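Local coordinates for luciferase-like monooxygenase (Streptomyces bottropensis, PDB 7BIP), which probably acts as a monooxygenase of the luciferase-like family in the biosynthesis of the aromatic polyketide rishirilide, at residues I5-T10 with Q324-A329; L26-L31 with R337-F342; F37-T42 with T320-V325; L73-V78 with L103-G108. One frame throughout, in Å; residues are numbered along the deposited sequence.

Interaction 1: I5-T10 with Q324-A329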
loop_
_atom_site.group_PDB
_atom_site.type_symbol
_atom_site.label_atom_id
_atom_site.label_comp_id
_atom_site.label_asym_id
_atom_site.label_seq_id
_atom_site.Cartn_x
_atom_site.Cartn_y
_atom_site.Cartn_z
ATOM N N ILE A 5 2.341 12.932 14.885
ATOM C CA ILE A 5 1.138 13.525 14.317
ATOM C C ILE A 5 0.267 12.418 13.754
ATOM O O ILE A 5 0.756 11.381 13.293
ATOM C CB ILE A 5 1.430 14.573 13.225
ATOM C CG1 ILE A 5 2.175 13.921 12.053
ATOM C CG2 ILE A 5 2.202 15.770 13.823
ATOM C CD1 ILE A 5 2.122 14.743 10.755
ATOM N N ASN A 6 -1.039 12.645 13.818
ATOM C CA ASN A 6 -2.037 11.755 13.256
ATOM C C ASN A 6 -2.706 12.489 12.107
ATOM O O ASN A 6 -2.994 13.689 12.209
ATOM C CB ASN A 6 -3.063 11.354 14.321
ATOM C CG ASN A 6 -3.866 10.123 13.942
ATOM O OD1 ASN A 6 -3.858 9.688 12.794
ATOM N ND2 ASN A 6 -4.581 9.562 14.918
ATOM N N LEU A 7 -2.913 11.784 11.005
ATOM C CA LEU A 7 -3.476 12.362 9.786
ATOM C C LEU A 7 -4.780 11.625 9.477
ATOM O O LEU A 7 -4.872 10.819 8.553
ATOM C CB LEU A 7 -2.471 12.285 8.619
ATOM C CG LEU A 7 -1.235 13.166 8.826
ATOM C CD1 LEU A 7 -0.146 12.900 7.776
ATOM C CD2 LEU A 7 -1.611 14.669 8.876
ATOM N N PHE A 8 -5.789 11.908 10.287
ATOM C CA PHE A 8 -7.100 11.286 10.167
ATOM C C PHE A 8 -7.940 12.180 9.272
ATOM O O PHE A 8 -8.286 13.294 9.679
ATOM C CB PHE A 8 -7.726 11.165 11.553
ATOM C CG PHE A 8 -8.977 10.321 11.626
ATOM C CD1 PHE A 8 -9.088 9.330 12.591
ATOM C CD2 PHE A 8 -10.058 10.550 10.793
ATOM C CE1 PHE A 8 -10.232 8.556 12.692
ATOM C CE2 PHE A 8 -11.208 9.779 10.897
ATOM C CZ PHE A 8 -11.288 8.785 11.848
ATOM N N PRO A 9 -8.317 11.745 8.062
ATOM C CA PRO A 9 -9.124 12.615 7.190
ATOM C C PRO A 9 -10.593 12.619 7.602
ATOM O O PRO A 9 -11.211 11.569 7.774
ATOM C CB PRO A 9 -8.938 11.991 5.801
ATOM C CG PRO A 9 -8.683 10.557 6.076
ATOM C CD PRO A 9 -7.947 10.482 7.403
ATOM N N THR A 10 -11.149 13.816 7.773
ATOM C CA THR A 10 -12.583 14.011 7.980
ATOM C C THR A 10 -12.986 15.046 6.942
ATOM O O THR A 10 -13.091 16.239 7.236
ATOM C CB THR A 10 -12.908 14.454 9.411
ATOM O OG1 THR A 10 -12.053 15.541 9.787
ATOM C CG2 THR A 10 -12.682 13.322 10.361
ATOM N N GLN A 324 -3.613 15.002 16.304
ATOM C CA GLN A 324 -4.438 14.976 15.101
ATOM C C GLN A 324 -4.588 16.403 14.570
ATOM O O GLN A 324 -5.309 17.214 15.163
ATOM C CB GLN A 324 -5.789 14.341 15.421
ATOM C CG GLN A 324 -6.794 14.492 14.306
ATOM C CD GLN A 324 -6.247 13.953 13.014
ATOM O OE1 GLN A 324 -5.655 12.877 12.987
ATOM N NE2 GLN A 324 -6.421 14.700 11.938
ATOM N N VAL A 325 -3.932 16.721 13.445
ATOM C CA VAL A 325 -3.721 18.118 13.046
ATOM C C VAL A 325 -4.496 18.522 11.799
ATOM O O VAL A 325 -4.400 19.687 11.392
ATOM C CB VAL A 325 -2.223 18.435 12.851
ATOM C CG1 VAL A 325 -1.459 18.350 14.184
ATOM C CG2 VAL A 325 -1.594 17.503 11.823
ATOM N N ILE A 326 -5.277 17.631 11.193
ATOM C CA ILE A 326 -6.050 17.995 10.009
ATOM C C ILE A 326 -7.531 17.774 10.274
ATOM O O ILE A 326 -7.918 16.973 11.130
ATOM C CB ILE A 326 -5.593 17.209 8.758
ATOM C CG1 ILE A 326 -5.816 15.710 8.963
ATOM C CG2 ILE A 326 -4.132 17.507 8.461
ATOM C CD1 ILE A 326 -5.580 14.873 7.738
ATOM N N SER A 327 -8.363 18.510 9.540
ATOM C CA SER A 327 -9.811 18.335 9.653
ATOM C C SER A 327 -10.565 19.180 8.639
ATOM O O SER A 327 -10.424 20.407 8.613
ATOM C CB SER A 327 -10.316 18.675 11.057
ATOM O OG SER A 327 -11.712 18.413 11.144
ATOM N N GLY A 328 -11.381 18.528 7.818
ATOM C CA GLY A 328 -12.242 19.254 6.908
ATOM C C GLY A 328 -11.433 20.045 5.910
ATOM O O GLY A 328 -10.415 19.583 5.386
ATOM N N ALA A 329 -11.890 21.263 5.645
ATOM C CA ALA A 329 -11.205 22.169 4.742
ATOM C C ALA A 329 -10.166 23.027 5.454
ATOM O O ALA A 329 -9.773 24.066 4.912
ATOM C CB ALA A 329 -12.220 23.062 4.021
HETATM O O HOH W 1 -9.993 15.449 11.707
HETATM O O HOH W 2 -9.327 16.175 7.256
#
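Polar contacts centre on the carboxamide of Gln324. Its CG lies anti to the backbone N, and a bend at chi2 (55°) carries the amide over to segment 5-10. There OE1 receives the N-H of Phe8 on an in-plane lone pair (Phe8 N to Gln324 OE1, 2.9 Å). Gln324 NE2 donates to Ile326 O at 2.8 Å, also in the amide plane, so one bond on each amide atom fixes the group's rotation. An alanine here would lose the carboxamide with both bonds and would probably loosen the hold on the backbone of Phe8.

Between backbones, Asn6 and Gln324 form a parallel bridge whose bond from Val325 N to Asn6 O is weak at 3.4 Å. It joins the first and last strands of the TIM barrel, closing the ring where both segments leave it as loops. Farther out Gly328, its positive phi favouring glycine, bonds weakly from N to Thr10 O, and one water donates to Ile326 O (2.6 Å), weakly to Phe8 O, and also bonds Thr10 OG1.

Among apolar groups, the side chains of Ile326 and Leu7 cross at about a right angle, Ile326 CG2 lying 3.8 Å from Leu7 CD2.

Interaction 2: L26-L31 with R337-F342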
loop_
_atom_site.group_PDB
_atom_site.type_symbol
_atom_site.label_atom_id
_atom_site.label_comp_id
_atom_site.label_asym_id
_atom_site.label_seq_id
_atom_site.Cartn_x
_atom_site.Cartn_y
_atom_site.Cartn_z
ATOM N N LEU A 26 1.237 14.391 2.744
ATOM C CA LEU A 26 2.637 13.997 2.598
ATOM C C LEU A 26 3.578 15.132 3.001
ATOM O O LEU A 26 4.649 14.883 3.570
ATOM C CB LEU A 26 2.927 13.538 1.163
ATOM C CG LEU A 26 2.351 12.168 0.801
ATOM C CD1 LEU A 26 2.471 11.907 -0.697
ATOM C CD2 LEU A 26 3.038 11.051 1.594
ATOM N N ARG A 27 3.197 16.382 2.728
ATOM C CA ARG A 27 4.040 17.497 3.147
ATOM C C ARG A 27 4.058 17.638 4.667
ATOM O O ARG A 27 5.100 17.977 5.246
ATOM C CB ARG A 27 3.570 18.790 2.482
ATOM C CG ARG A 27 4.356 20.044 2.868
ATOM C CD ARG A 27 5.857 19.853 2.711
ATOM N NE ARG A 27 6.598 20.920 3.393
ATOM C CZ ARG A 27 7.839 20.796 3.844
ATOM N NH1 ARG A 27 8.494 19.654 3.684
ATOM N NH2 ARG A 27 8.427 21.816 4.455
ATOM N N LEU A 28 2.921 17.370 5.335
ATOM C CA LEU A 28 2.918 17.382 6.798
ATOM C C LEU A 28 3.775 16.254 7.363
ATOM O O LEU A 28 4.426 16.419 8.404
ATOM C CB LEU A 28 1.486 17.293 7.331
ATOM C CG LEU A 28 0.610 18.507 6.989
ATOM C CD1 LEU A 28 -0.842 18.227 7.278
ATOM C CD2 LEU A 28 1.064 19.749 7.750
ATOM N N ALA A 29 3.762 15.091 6.709
ATOM C CA ALA A 29 4.672 14.017 7.100
ATOM C C ALA A 29 6.130 14.452 6.968
ATOM O O ALA A 29 6.953 14.161 7.847
ATOM C CB ALA A 29 4.393 12.774 6.251
ATOM N N GLU A 30 6.467 15.156 5.879
ATOM C CA GLU A 30 7.817 15.715 5.727
ATOM C C GLU A 30 8.131 16.718 6.829
ATOM O O GLU A 30 9.242 16.728 7.373
ATOM C CB GLU A 30 7.952 16.390 4.360
ATOM C CG GLU A 30 7.980 15.408 3.173
ATOM C CD GLU A 30 7.865 16.118 1.826
ATOM O OE1 GLU A 30 7.788 17.361 1.810
ATOM O OE2 GLU A 30 7.858 15.443 0.773
ATOM N N LEU A 31 7.167 17.579 7.162
ATOM C CA LEU A 31 7.388 18.544 8.231
ATOM C C LEU A 31 7.569 17.850 9.577
ATOM O O LEU A 31 8.390 18.277 10.396
ATOM C CB LEU A 31 6.231 19.543 8.266
ATOM C CG LEU A 31 6.449 20.777 9.140
ATOM C CD1 LEU A 31 7.536 21.675 8.544
ATOM C CD2 LEU A 31 5.140 21.552 9.280
ATOM N N ARG A 337 1.184 25.396 10.837
ATOM C CA ARG A 337 1.417 26.318 11.950
ATOM C C ARG A 337 1.321 25.594 13.285
ATOM O O ARG A 337 2.160 25.800 14.171
ATOM C CB ARG A 337 0.420 27.480 11.903
ATOM C CG ARG A 337 0.504 28.385 13.136
ATOM C CD ARG A 337 -0.412 29.605 13.003
ATOM N NE ARG A 337 -1.813 29.231 13.048
ATOM C CZ ARG A 337 -2.812 30.104 13.012
ATOM N NH1 ARG A 337 -2.547 31.410 12.909
ATOM N NH2 ARG A 337 -4.062 29.673 13.060
ATOM N N THR A 338 0.307 24.734 13.441
ATOM C CA THR A 338 0.178 23.942 14.658
ATOM C C THR A 338 1.442 23.142 14.909
ATOM O O THR A 338 1.971 23.125 16.027
ATOM C CB THR A 338 -1.026 22.997 14.551
ATOM O OG1 THR A 338 -2.242 23.750 14.593
ATOM C CG2 THR A 338 -1.031 21.983 15.702
ATOM N N MET A 339 1.954 22.478 13.867
ATOM C CA MET A 339 3.140 21.654 14.053
ATOM C C MET A 339 4.360 22.510 14.364
ATOM O O MET A 339 5.164 22.150 15.232
ATOM C CB MET A 339 3.374 20.787 12.819
ATOM C CG MET A 339 2.324 19.699 12.663
ATOM S SD MET A 339 2.527 18.856 11.092
ATOM C CE MET A 339 4.125 18.089 11.313
ATOM N N ARG A 340 4.510 23.649 13.677
ATOM C CA ARG A 340 5.665 24.510 13.922
ATOM C C ARG A 340 5.640 25.094 15.330
ATOM O O ARG A 340 6.682 25.163 15.994
ATOM C CB ARG A 340 5.725 25.623 12.875
ATOM C CG ARG A 340 6.092 25.109 11.491
ATOM C CD ARG A 340 6.577 26.206 10.556
ATOM N NE ARG A 340 7.042 25.636 9.292
ATOM C CZ ARG A 340 6.321 25.609 8.176
ATOM N NH1 ARG A 340 5.101 26.134 8.160
ATOM N NH2 ARG A 340 6.822 25.063 7.074
ATOM N N LEU A 341 4.463 25.507 15.815
ATOM C CA LEU A 341 4.389 26.051 17.168
ATOM C C LEU A 341 4.663 24.971 18.206
ATOM O O LEU A 341 5.345 25.219 19.206
ATOM C CB LEU A 341 3.019 26.692 17.403
ATOM C CG LEU A 341 2.771 28.038 16.717
ATOM C CD1 LEU A 341 1.297 28.453 16.875
ATOM C CD2 LEU A 341 3.700 29.126 17.252
ATOM N N PHE A 342 4.144 23.762 17.980
ATOM C CA PHE A 342 4.408 22.674 18.907
ATOM C C PHE A 342 5.892 22.351 18.941
ATOM O O PHE A 342 6.465 22.141 20.012
ATOM C CB PHE A 342 3.598 21.433 18.518
ATOM C CG PHE A 342 3.452 20.435 19.628
ATOM C CD1 PHE A 342 2.285 20.375 20.376
ATOM C CD2 PHE A 342 4.485 19.558 19.939
ATOM C CE1 PHE A 342 2.152 19.461 21.409
ATOM C CE2 PHE A 342 4.343 18.641 20.972
ATOM C CZ PHE A 342 3.183 18.602 21.705
#
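Arg27 comes first along helix 26-31, on the outer margin of the contact. Arg27 NH1 forms an in-plane salt bridge to Glu30 OE1 at 3.0 Å, using the anti lone pair of that oxygen, and has a further acidic partner in Glu34. These carboxylates probably offset the repulsion from Arg340, whose NH2 stands 4.5 Å from Arg27 NH2; the long chain of Arg340 suits this margin because its charged end can stay near solvent.

One residue on, Leu28 presents a buried branched side chain, and its CD2 meets Met339 SD obliquely at 3.8 Å. The methionine continues past this point: an anti chi2 reaches outward and a bend at chi3 (65°) folds CE onto the backbone, 3.4 Å from Leu28 O. An unbranched, supple thioether is well suited to bridging here, since the two segment axes are 10.9 Å apart and run almost parallel, 6° from alignment. Helices 18-35 and 332-345 are the first and last of those that follow strands of the TIM barrel, and they meet side by side on its outside where the ring closes.

Leu31 is directed toward the partner helix, with CG anti to its backbone N (chi1 -168°). It and Met339 slide past each other in opposite directions, so that Leu31 CB lies 4.0 Å from Met339 CE while Leu31 CD2 approaches Met339 CB. The other methyl, Leu31 CD1, comes to 3.8 Å from Arg340 NH2, and CD2 lies over one face of that guanidinium, which an extended chain from CG to NE has carried across at about a right angle to the leucine.

Interaction 3: F37-T42 with T320-V325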
loop_
_atom_site.group_PDB
_atom_site.type_symbol
_atom_site.label_atom_id
_atom_site.label_comp_id
_atom_site.label_asym_id
_atom_site.label_seq_id
_atom_site.Cartn_x
_atom_site.Cartn_y
_atom_site.Cartn_z
ATOM N N PHE A 37 9.416 15.425 15.182
ATOM C CA PHE A 37 8.334 14.652 15.768
ATOM C C PHE A 37 8.665 13.161 15.758
ATOM O O PHE A 37 9.529 12.688 15.009
ATOM C CB PHE A 37 7.027 14.922 15.019
ATOM C CG PHE A 37 6.422 16.265 15.338
ATOM C CD1 PHE A 37 5.539 16.399 16.397
ATOM C CD2 PHE A 37 6.763 17.398 14.601
ATOM C CE1 PHE A 37 4.981 17.628 16.715
ATOM C CE2 PHE A 37 6.196 18.647 14.917
ATOM C CZ PHE A 37 5.308 18.751 15.978
ATOM N N HIS A 38 7.969 12.418 16.620
ATOM C CA HIS A 38 8.300 11.010 16.844
ATOM C C HIS A 38 7.761 10.104 15.736
ATOM O O HIS A 38 8.432 9.142 15.343
ATOM C CB HIS A 38 7.754 10.578 18.212
ATOM C CG HIS A 38 7.885 9.113 18.489
ATOM N ND1 HIS A 38 6.816 8.245 18.424
ATOM C CD2 HIS A 38 8.959 8.365 18.839
ATOM C CE1 HIS A 38 7.224 7.024 18.723
ATOM N NE2 HIS A 38 8.520 7.070 18.975
ATOM N N HIS A 39 6.566 10.382 15.221
ATOM C CA HIS A 39 5.930 9.461 14.283
ATOM C C HIS A 39 4.910 10.200 13.424
ATOM O O HIS A 39 4.544 11.345 13.699
ATOM C CB HIS A 39 5.251 8.300 15.021
ATOM C CG HIS A 39 4.087 8.725 15.860
ATOM N ND1 HIS A 39 4.174 8.869 17.226
ATOM C CD2 HIS A 39 2.807 9.026 15.529
ATOM C CE1 HIS A 39 3.000 9.248 17.703
ATOM N NE2 HIS A 39 2.154 9.350 16.694
ATOM N N VAL A 40 4.461 9.507 12.374
ATOM C CA VAL A 40 3.311 9.878 11.553
ATOM C C VAL A 40 2.336 8.704 11.589
ATOM O O VAL A 40 2.721 7.562 11.304
ATOM C CB VAL A 40 3.720 10.189 10.096
ATOM C CG1 VAL A 40 2.485 10.444 9.239
ATOM C CG2 VAL A 40 4.666 11.402 10.044
ATOM N N LYS A 41 1.085 8.977 11.947
ATOM C CA LYS A 41 0.059 7.951 12.084
ATOM C C LYS A 41 -1.070 8.240 11.098
ATOM O O LYS A 41 -1.323 9.395 10.761
ATOM C CB LYS A 41 -0.482 7.934 13.535
ATOM C CG LYS A 41 -1.648 6.984 13.808
ATOM C CD LYS A 41 -2.004 7.003 15.299
ATOM C CE LYS A 41 -0.958 6.286 16.143
ATOM N NZ LYS A 41 -1.199 6.587 17.603
ATOM N N THR A 42 -1.735 7.197 10.606
ATOM C CA THR A 42 -3.005 7.404 9.923
ATOM C C THR A 42 -3.891 6.189 10.159
ATOM O O THR A 42 -3.500 5.232 10.833
ATOM C CB THR A 42 -2.810 7.708 8.428
ATOM O OG1 THR A 42 -4.032 8.247 7.904
ATOM C CG2 THR A 42 -2.445 6.447 7.649
ATOM N N THR A 320 2.914 7.887 24.503
ATOM C CA THR A 320 3.050 8.435 23.158
ATOM C C THR A 320 1.730 9.067 22.726
ATOM O O THR A 320 0.703 8.381 22.660
ATOM C CB THR A 320 3.471 7.336 22.184
ATOM O OG1 THR A 320 4.735 6.795 22.600
ATOM C CG2 THR A 320 3.593 7.890 20.776
ATOM N N ILE A 321 1.759 10.370 22.431
ATOM C CA ILE A 321 0.579 11.096 21.963
ATOM C C ILE A 321 0.706 11.307 20.462
ATOM O O ILE A 321 1.775 11.701 19.978
ATOM C CB ILE A 321 0.429 12.449 22.678
ATOM C CG1 ILE A 321 -0.133 12.258 24.092
ATOM C CG2 ILE A 321 -0.477 13.392 21.856
ATOM C CD1 ILE A 321 -0.212 13.538 24.936
ATOM N N SER A 322 -0.380 11.055 19.732
ATOM C CA SER A 322 -0.492 11.444 18.329
ATOM C C SER A 322 -1.365 12.686 18.251
ATOM O O SER A 322 -2.520 12.666 18.698
ATOM C CB SER A 322 -1.086 10.330 17.461
ATOM O OG SER A 322 -0.352 9.130 17.582
ATOM N N LEU A 323 -0.816 13.756 17.681
ATOM C CA LEU A 323 -1.529 15.026 17.554
ATOM C C LEU A 323 -2.287 15.030 16.231
ATOM O O LEU A 323 -1.678 15.044 15.161
ATOM C CB LEU A 323 -0.540 16.186 17.628
ATOM C CG LEU A 323 0.396 16.165 18.839
ATOM C CD1 LEU A 323 1.599 17.054 18.567
ATOM C CD2 LEU A 323 -0.347 16.613 20.109
ATOM N N GLN A 324 -3.613 15.002 16.304
ATOM C CA GLN A 324 -4.438 14.976 15.101
ATOM C C GLN A 324 -4.588 16.403 14.570
ATOM O O GLN A 324 -5.309 17.214 15.163
ATOM C CB GLN A 324 -5.789 14.341 15.421
ATOM C CG GLN A 324 -6.794 14.492 14.306
ATOM C CD GLN A 324 -6.247 13.953 13.014
ATOM O OE1 GLN A 324 -5.655 12.877 12.987
ATOM N NE2 GLN A 324 -6.421 14.700 11.938
ATOM N N VAL A 325 -3.932 16.721 13.445
ATOM C CA VAL A 325 -3.721 18.118 13.046
ATOM C C VAL A 325 -4.496 18.522 11.799
ATOM O O VAL A 325 -4.400 19.687 11.392
ATOM C CB VAL A 325 -2.223 18.435 12.851
ATOM C CG1 VAL A 325 -1.459 18.350 14.184
ATOM C CG2 VAL A 325 -1.594 17.503 11.823
#
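Ser322 OG is gripped by two bonds to the segment 37-42, one with His39 NE2 and one with Lys41 NZ. The histidine bond is 2.7 Å long between His39 NE2 and Ser322 OG, and the hydroxyl sits at the ring edge, near its plane. Lys41 NZ donates to Ser322 OG from another direction, about tetrahedral to the histidine, also at 2.7 Å, its chain bent at chi3 (-73°); His229 is a second partner of this ammonium. A serine suits the spot because its small hydroxyl can both give and accept, and the nearby positive charge would probably favour a neutral His39.

The crowded chi1 of His39 (66°), with CG between the backbone N and carbonyl carbon, turns the ring so that its NE2 edge faces Ser322. Its other nitrogen meets the next imidazole, His38 ND1 to His39 ND1 at 3.0 Å, and His38 in turn bonds to Glu226. Thr320 CG2 packs obliquely against the ring, 3.4 Å from His39 CE1. On the helix-facing side Phe37 CE1 and Leu323 CD1 touch at 3.9 Å, an apolar pair crossing at about a right angle.

The short strands cross at -63° with 7.9 Å between their axes, and strand 2-6 pairs with both. The polar side chains of His39, Lys41 and Ser322, from strands two places apart, thus meet across the interior, as in the strongly curled sheet of a TIM barrel.

Interaction 4: L73-V78 with L103-G108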
loop_
_atom_site.group_PDB
_atom_site.type_symbol
_atom_site.label_atom_id
_atom_site.label_comp_id
_atom_site.label_asym_id
_atom_site.label_seq_id
_atom_site.Cartn_x
_atom_site.Cartn_y
_atom_site.Cartn_z
ATOM N N LEU A 73 6.535 5.365 11.426
ATOM C CA LEU A 73 5.259 5.243 10.724
ATOM C C LEU A 73 4.364 4.309 11.524
ATOM O O LEU A 73 4.777 3.198 11.856
ATOM C CB LEU A 73 5.456 4.687 9.300
ATOM C CG LEU A 73 6.251 5.489 8.268
ATOM C CD1 LEU A 73 5.890 6.984 8.274
ATOM C CD2 LEU A 73 7.735 5.311 8.491
ATOM N N VAL A 74 3.141 4.743 11.837
ATOM C CA VAL A 74 2.280 3.972 12.733
ATOM C C VAL A 74 0.890 3.809 12.133
ATOM O O VAL A 74 0.254 4.796 11.750
ATOM C CB VAL A 74 2.174 4.626 14.124
ATOM C CG1 VAL A 74 1.435 3.685 15.095
ATOM C CG2 VAL A 74 3.554 4.995 14.656
ATOM N N THR A 75 0.397 2.570 12.087
ATOM C CA THR A 75 -1.005 2.363 11.738
ATOM C C THR A 75 -1.870 2.575 12.978
ATOM O O THR A 75 -1.603 2.010 14.042
ATOM C CB THR A 75 -1.249 0.969 11.142
ATOM O OG1 THR A 75 -0.818 -0.066 12.039
ATOM C CG2 THR A 75 -0.506 0.817 9.821
ATOM N N GLY A 76 -2.878 3.433 12.850
ATOM C CA GLY A 76 -3.813 3.676 13.930
ATOM C C GLY A 76 -5.244 3.726 13.420
ATOM O O GLY A 76 -5.854 4.800 13.402
ATOM N N ALA A 77 -5.811 2.591 13.011
ATOM C CA ALA A 77 -5.221 1.257 13.151
ATOM C C ALA A 77 -5.671 0.389 11.982
ATOM O O ALA A 77 -6.736 0.649 11.411
ATOM C CB ALA A 77 -5.648 0.628 14.470
ATOM N N VAL A 78 -4.877 -0.622 11.600
ATOM C CA VAL A 78 -5.370 -1.560 10.598
ATOM C C VAL A 78 -6.527 -2.355 11.194
ATOM O O VAL A 78 -6.613 -2.568 12.415
ATOM C CB VAL A 78 -4.265 -2.499 10.074
ATOM C CG1 VAL A 78 -3.185 -1.701 9.337
ATOM C CG2 VAL A 78 -3.676 -3.321 11.209
ATOM N N LEU A 103 8.477 1.082 11.371
ATOM C CA LEU A 103 7.047 0.809 11.444
ATOM C C LEU A 103 6.636 0.294 12.823
ATOM O O LEU A 103 7.289 -0.585 13.394
ATOM C CB LEU A 103 6.665 -0.230 10.378
ATOM C CG LEU A 103 5.222 -0.739 10.343
ATOM C CD1 LEU A 103 4.270 0.388 9.962
ATOM C CD2 LEU A 103 5.104 -1.868 9.337
ATOM N N ASP A 104 5.529 0.833 13.344
ATOM C CA ASP A 104 4.810 0.276 14.482
ATOM C C ASP A 104 3.381 0.007 14.035
ATOM O O ASP A 104 2.784 0.843 13.347
ATOM C CB ASP A 104 4.798 1.245 15.684
ATOM C CG ASP A 104 6.186 1.752 16.039
ATOM O OD1 ASP A 104 7.098 0.925 16.203
ATOM O OD2 ASP A 104 6.368 2.982 16.141
ATOM N N VAL A 105 2.821 -1.147 14.413
ATOM C CA VAL A 105 1.550 -1.589 13.837
ATOM C C VAL A 105 0.484 -1.621 14.928
ATOM O O VAL A 105 0.439 -2.538 15.758
ATOM C CB VAL A 105 1.662 -2.949 13.151
ATOM C CG1 VAL A 105 0.317 -3.287 12.502
ATOM C CG2 VAL A 105 2.764 -2.911 12.097
ATOM N N GLY A 106 -0.409 -0.637 14.906
ATOM C CA GLY A 106 -1.634 -0.713 15.683
ATOM C C GLY A 106 -2.722 -1.449 14.916
ATOM O O GLY A 106 -2.924 -1.223 13.721
ATOM N N PHE A 107 -3.405 -2.349 15.625
ATOM C CA PHE A 107 -4.551 -3.106 15.132
ATOM C C PHE A 107 -5.779 -2.674 15.926
ATOM O O PHE A 107 -5.713 -2.563 17.151
ATOM C CB PHE A 107 -4.376 -4.627 15.328
ATOM C CG PHE A 107 -3.172 -5.245 14.631
ATOM C CD1 PHE A 107 -3.349 -6.051 13.502
ATOM C CD2 PHE A 107 -1.893 -5.108 15.150
ATOM C CE1 PHE A 107 -2.259 -6.659 12.868
ATOM C CE2 PHE A 107 -0.794 -5.721 14.533
ATOM C CZ PHE A 107 -0.981 -6.498 13.382
ATOM N N GLY A 108 -6.908 -2.450 15.244
ATOM C CA GLY A 108 -8.096 -1.945 15.900
ATOM C C GLY A 108 -9.349 -2.719 15.525
ATOM O O GLY A 108 -9.369 -3.497 14.573
#
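Val78 lays its CG2 against the ring of Phe107, 3.6 Å from CD1, the two side chains lying side by side and pointing the same way. The same methyl, Val78 CG2, reaches Val105 CG1 at 4.2 Å, so compact branched residues and one broad ring cover this side of the strands.

On the same side Thr75 holds OG1 in the crowded position between its backbone N and carbonyl carbon (chi1 57°). From there Thr75 OG1 donates to an in-plane lone pair of Gly106 O at 2.9 Å, and Val78 N reaches that same oxygen at 2.9 Å, so two donors grip it. A valine here would lose the hydroxyl bond and would probably weaken the hold on the irregular backbone beside it.

Before that point the parallel pairing is regular: Asp104 N bonds to Leu73 O at 2.9 Å, and Thr75 N to Asp104 O at 3.2 Å. A beta bulge between Thr75 and Val78 then shifts the register by one residue, with a cis peptide between Gly76 and Ala77, before Gly108 N regains Val78 O at 2.8 Å. Gly106 must be small, because a beta carbon would clash with Thr75 O. A non-prolyl cis peptide in such a bulge recalls bacterial luciferase relatives, in which it backs the flavin.

Strands 72-78 and 103-107 are joined through helix 85-98 as a beta-alpha-beta crossover of the TIM barrel. Leu73 and Thr75 pack on helix 57-67, Leu103 on helix 85-98, and Val105 and Phe107 on helices 85-98 and 126-142, while strand 39-42 flanks strand 72-78 and strand 171-175 flanks strand 103-107, carrying the sheet round the barrel.

Overall arrangement
From the N terminus, strand 2-6 enters interaction 1, which closes a loop of more than three hundred residues by meeting the chain beyond strand 320-324. Helix 18-35 follows and joins helix 332-345 in interaction 2; because its partner lies later still, interactions 1 and 2 cross, and they touch through Ile326 and Leu28. Strand 39-42 then reaches strand 320-324 in interaction 3, nested inside the loop of interaction 2 and sharing Gln324 and Val325 with interaction 1. Interaction 4, a short local closure, is nested inside all three. Strand 39-42 pairs with strand 72-78, so interactions 1, 3 and 4 follow one curled sheet, while interaction 2 ties its outer helices.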